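Local coordinates for TIGR00266 family protein (Pseudomonas aeruginosa, PDB 1YOX), which is of unknown function but belongs to the AIM24 family, named for mitochondrial biogenesis and placed in the cupin clan, at residues 91-103 against 155-167. Numbering follows the deposited sequence.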
# COMPACT_ATOMS: atom_id res chain seq x y z
N ALA C 91 -18.52 -5.39 -4.82
CA ALA C 91 -17.06 -5.40 -4.89
C ALA C 91 -16.37 -5.71 -3.53
O ALA C 91 -16.90 -5.36 -2.45
CB ALA C 91 -16.54 -4.08 -5.50
N PHE C 92 -15.20 -6.35 -3.61
CA PHE C 92 -14.43 -6.80 -2.44
C PHE C 92 -12.98 -6.43 -2.63
O PHE C 92 -12.50 -6.46 -3.76
CB PHE C 92 -14.54 -8.32 -2.23
CG PHE C 92 -15.96 -8.80 -2.08
CD1 PHE C 92 -16.61 -9.41 -3.15
CD2 PHE C 92 -16.64 -8.60 -0.89
CE1 PHE C 92 -17.90 -9.84 -3.04
CE2 PHE C 92 -17.95 -9.01 -0.74
CZ PHE C 92 -18.59 -9.65 -1.81
N ALA C 93 -12.31 -6.06 -1.54
CA ALA C 93 -10.84 -5.82 -1.49
C ALA C 93 -10.28 -6.20 -0.11
O ALA C 93 -10.97 -6.07 0.93
CB ALA C 93 -10.51 -4.39 -1.80
N ALA C 94 -9.04 -6.68 -0.10
CA ALA C 94 -8.35 -6.99 1.16
C ALA C 94 -7.96 -5.68 1.89
O ALA C 94 -7.90 -4.62 1.27
CB ALA C 94 -7.13 -7.85 0.90
N PRO C 95 -7.71 -5.75 3.22
CA PRO C 95 -7.37 -4.53 3.97
C PRO C 95 -5.89 -4.17 3.98
O PRO C 95 -5.43 -3.50 4.92
CB PRO C 95 -7.89 -4.82 5.37
CG PRO C 95 -7.89 -6.36 5.49
CD PRO C 95 -7.78 -6.95 4.10
N TYR C 96 -5.15 -4.58 2.96
CA TYR C 96 -3.74 -4.18 2.80
C TYR C 96 -3.43 -4.22 1.29
O TYR C 96 -4.13 -4.92 0.55
CB TYR C 96 -2.79 -5.08 3.63
CG TYR C 96 -3.02 -6.56 3.47
CD1 TYR C 96 -2.27 -7.30 2.56
CD2 TYR C 96 -3.98 -7.22 4.23
CE1 TYR C 96 -2.49 -8.68 2.40
CE2 TYR C 96 -4.21 -8.56 4.07
CZ TYR C 96 -3.48 -9.28 3.15
OH TYR C 96 -3.74 -10.62 3.03
N PRO C 97 -2.42 -3.45 0.84
CA PRO C 97 -2.18 -3.20 -0.57
C PRO C 97 -1.68 -4.44 -1.31
O PRO C 97 -0.83 -5.18 -0.79
CB PRO C 97 -1.05 -2.16 -0.57
CG PRO C 97 -0.92 -1.70 0.79
CD PRO C 97 -1.45 -2.74 1.68
N GLY C 98 -2.18 -4.65 -2.53
CA GLY C 98 -1.71 -5.73 -3.34
C GLY C 98 -2.75 -6.16 -4.35
O GLY C 98 -3.78 -5.51 -4.50
N SER C 99 -2.48 -7.26 -5.04
CA SER C 99 -3.34 -7.61 -6.15
C SER C 99 -4.22 -8.82 -5.92
O SER C 99 -4.03 -9.60 -5.01
CB SER C 99 -2.51 -7.71 -7.43
OG SER C 99 -1.31 -8.37 -7.17
N VAL C 100 -5.21 -8.96 -6.78
CA VAL C 100 -6.22 -9.98 -6.65
C VAL C 100 -5.93 -11.00 -7.74
O VAL C 100 -5.48 -10.64 -8.81
CB VAL C 100 -7.63 -9.35 -6.78
CG1 VAL C 100 -8.72 -10.39 -6.74
CG2 VAL C 100 -7.85 -8.27 -5.68
N VAL C 101 -6.13 -12.28 -7.47
CA VAL C 101 -6.09 -13.28 -8.54
C VAL C 101 -7.30 -14.17 -8.42
O VAL C 101 -7.68 -14.60 -7.31
CB VAL C 101 -4.79 -14.19 -8.57
CG1 VAL C 101 -3.63 -13.51 -9.33
CG2 VAL C 101 -4.38 -14.63 -7.20
N ALA C 102 -7.93 -14.43 -9.56
CA ALA C 102 -9.03 -15.38 -9.65
C ALA C 102 -8.38 -16.72 -9.84
O ALA C 102 -7.43 -16.86 -10.60
CB ALA C 102 -9.94 -15.05 -10.82
N VAL C 103 -8.83 -17.72 -9.11
CA VAL C 103 -8.32 -19.05 -9.34
C VAL C 103 -9.53 -19.94 -9.56
O VAL C 103 -10.41 -20.05 -8.70
CB VAL C 103 -7.42 -19.55 -8.16
CG1 VAL C 103 -6.97 -20.99 -8.38
CG2 VAL C 103 -6.20 -18.63 -7.95
N GLY C 155 -15.91 -24.10 -8.45
CA GLY C 155 -16.18 -22.71 -8.82
C GLY C 155 -14.98 -21.79 -8.72
O GLY C 155 -13.82 -22.23 -8.61
N LEU C 156 -15.29 -20.50 -8.75
CA LEU C 156 -14.30 -19.44 -8.66
C LEU C 156 -14.02 -18.96 -7.25
O LEU C 156 -14.90 -18.77 -6.41
CB LEU C 156 -14.68 -18.26 -9.54
CG LEU C 156 -14.46 -18.55 -11.02
CD1 LEU C 156 -15.21 -17.52 -11.84
CD2 LEU C 156 -12.96 -18.57 -11.37
N VAL C 157 -12.73 -18.75 -7.03
CA VAL C 157 -12.16 -18.37 -5.75
C VAL C 157 -11.30 -17.15 -6.09
O VAL C 157 -10.77 -17.06 -7.19
CB VAL C 157 -11.37 -19.59 -5.21
CG1 VAL C 157 -9.95 -19.28 -4.89
CG2 VAL C 157 -12.16 -20.32 -4.10
N PHE C 158 -11.22 -16.18 -5.19
CA PHE C 158 -10.38 -15.00 -5.40
C PHE C 158 -9.52 -14.86 -4.15
O PHE C 158 -10.03 -14.88 -3.01
CB PHE C 158 -11.23 -13.75 -5.63
CG PHE C 158 -12.20 -13.88 -6.77
CD1 PHE C 158 -13.42 -14.55 -6.58
CD2 PHE C 158 -11.89 -13.39 -8.04
CE1 PHE C 158 -14.32 -14.72 -7.63
CE2 PHE C 158 -12.80 -13.54 -9.11
CZ PHE C 158 -14.02 -14.20 -8.90
N VAL C 159 -8.22 -14.75 -4.37
CA VAL C 159 -7.29 -14.67 -3.28
C VAL C 159 -6.49 -13.39 -3.50
O VAL C 159 -6.37 -12.91 -4.62
CB VAL C 159 -6.36 -15.96 -3.14
CG1 VAL C 159 -7.19 -17.23 -2.82
CG2 VAL C 159 -5.51 -16.19 -4.35
N HIS C 160 -5.93 -12.84 -2.42
CA HIS C 160 -5.21 -11.58 -2.50
C HIS C 160 -3.73 -11.74 -2.10
O HIS C 160 -3.44 -12.37 -1.08
CB HIS C 160 -5.93 -10.57 -1.61
CG HIS C 160 -5.18 -9.30 -1.39
ND1 HIS C 160 -5.43 -8.15 -2.11
CD2 HIS C 160 -4.20 -8.98 -0.50
CE1 HIS C 160 -4.65 -7.18 -1.68
NE2 HIS C 160 -3.89 -7.66 -0.71
N ALA C 161 -2.81 -11.16 -2.87
CA ALA C 161 -1.38 -11.13 -2.54
C ALA C 161 -0.88 -9.73 -2.19
O ALA C 161 -0.94 -8.83 -3.02
CB ALA C 161 -0.54 -11.72 -3.68
N GLY C 162 -0.40 -9.55 -0.95
CA GLY C 162 0.16 -8.25 -0.51
C GLY C 162 1.44 -7.90 -1.27
O GLY C 162 2.34 -8.75 -1.43
N GLY C 163 1.55 -6.65 -1.73
CA GLY C 163 2.69 -6.25 -2.54
C GLY C 163 2.53 -6.90 -3.91
O GLY C 163 1.48 -6.77 -4.52
N THR C 164 3.55 -7.59 -4.40
CA THR C 164 3.39 -8.39 -5.63
C THR C 164 3.22 -9.87 -5.40
O THR C 164 3.72 -10.41 -4.42
CB THR C 164 4.55 -8.28 -6.63
OG1 THR C 164 5.72 -7.73 -5.99
CG2 THR C 164 4.10 -7.42 -7.80
N LEU C 165 2.52 -10.50 -6.34
CA LEU C 165 2.32 -11.93 -6.37
C LEU C 165 3.49 -12.59 -7.08
O LEU C 165 3.86 -12.20 -8.20
CB LEU C 165 1.01 -12.27 -7.09
CG LEU C 165 0.52 -13.70 -7.38
CD1 LEU C 165 1.08 -14.20 -8.70
CD2 LEU C 165 0.72 -14.74 -6.26
N ILE C 166 4.07 -13.58 -6.42
CA ILE C 166 5.10 -14.40 -7.02
C ILE C 166 4.51 -15.80 -7.17
O ILE C 166 4.27 -16.48 -6.19
CB ILE C 166 6.41 -14.47 -6.15
CG1 ILE C 166 6.60 -13.19 -5.30
CG2 ILE C 166 7.63 -14.78 -7.04
CD1 ILE C 166 7.16 -11.98 -6.05
N ARG C 167 4.25 -16.18 -8.42
CA ARG C 167 3.72 -17.51 -8.71
C ARG C 167 4.87 -18.44 -9.09
O ARG C 167 5.74 -18.08 -9.90
CB ARG C 167 2.68 -17.44 -9.83
CG ARG C 167 1.94 -18.73 -10.06
CD ARG C 167 1.80 -18.99 -11.55
NE ARG C 167 0.46 -18.79 -12.06
CZ ARG C 167 -0.33 -19.77 -12.50
NH1 ARG C 167 0.10 -21.03 -12.50
NH2 ARG C 167 -1.55 -19.49 -12.94
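Val101 and Val159 sit at the middle of an antiparallel ladder of backbone hydrogen bonds that joins strand 156-162 to 98-104, one of the two outermost strands of its six-stranded sheet within the chain. Ser99 with Ala161, Val101 with Val159 and Val103 with Val157 are the hydrogen-bonded pairs; Val101 N reaches Val159 O at 2.9 Å and nearly straight (170°). Beyond Gly98, Gly163 N donates to Pro97 O over 3.0 Å, extending the backbone link into the turn after strand 156-162.

Aromatic contacts concentrate on His160. With CG anti to the backbone N (chi1 169°), it carries its imidazole in against residues 94-98. Ala94 CB sits over the centre of one face in a CH-pi contact, 3.3 Å from His160 CG. The edge of the imidazole is turned to the Tyr96 ring face in an offset T-shaped pair, planes 87° apart, and His160 CD2 comes closest to Tyr96 CE1, at 3.4 Å. Tyr96 OH is hydrogen-bonded to Asp117 O, which fixes the far end of the phenol.

Val101 CG2 and Val159 CG2 press together at 3.4 Å, tighter than usual, on the face shared with Val103 and Val157; on the other, Ala102 CB lies 3.7 Å from Phe158 CE2.

Ala94 and Tyr96 thus restrict the buried imidazole from two directions, tying the bend between two sheets of this cupin-clan fold to strand 156-162.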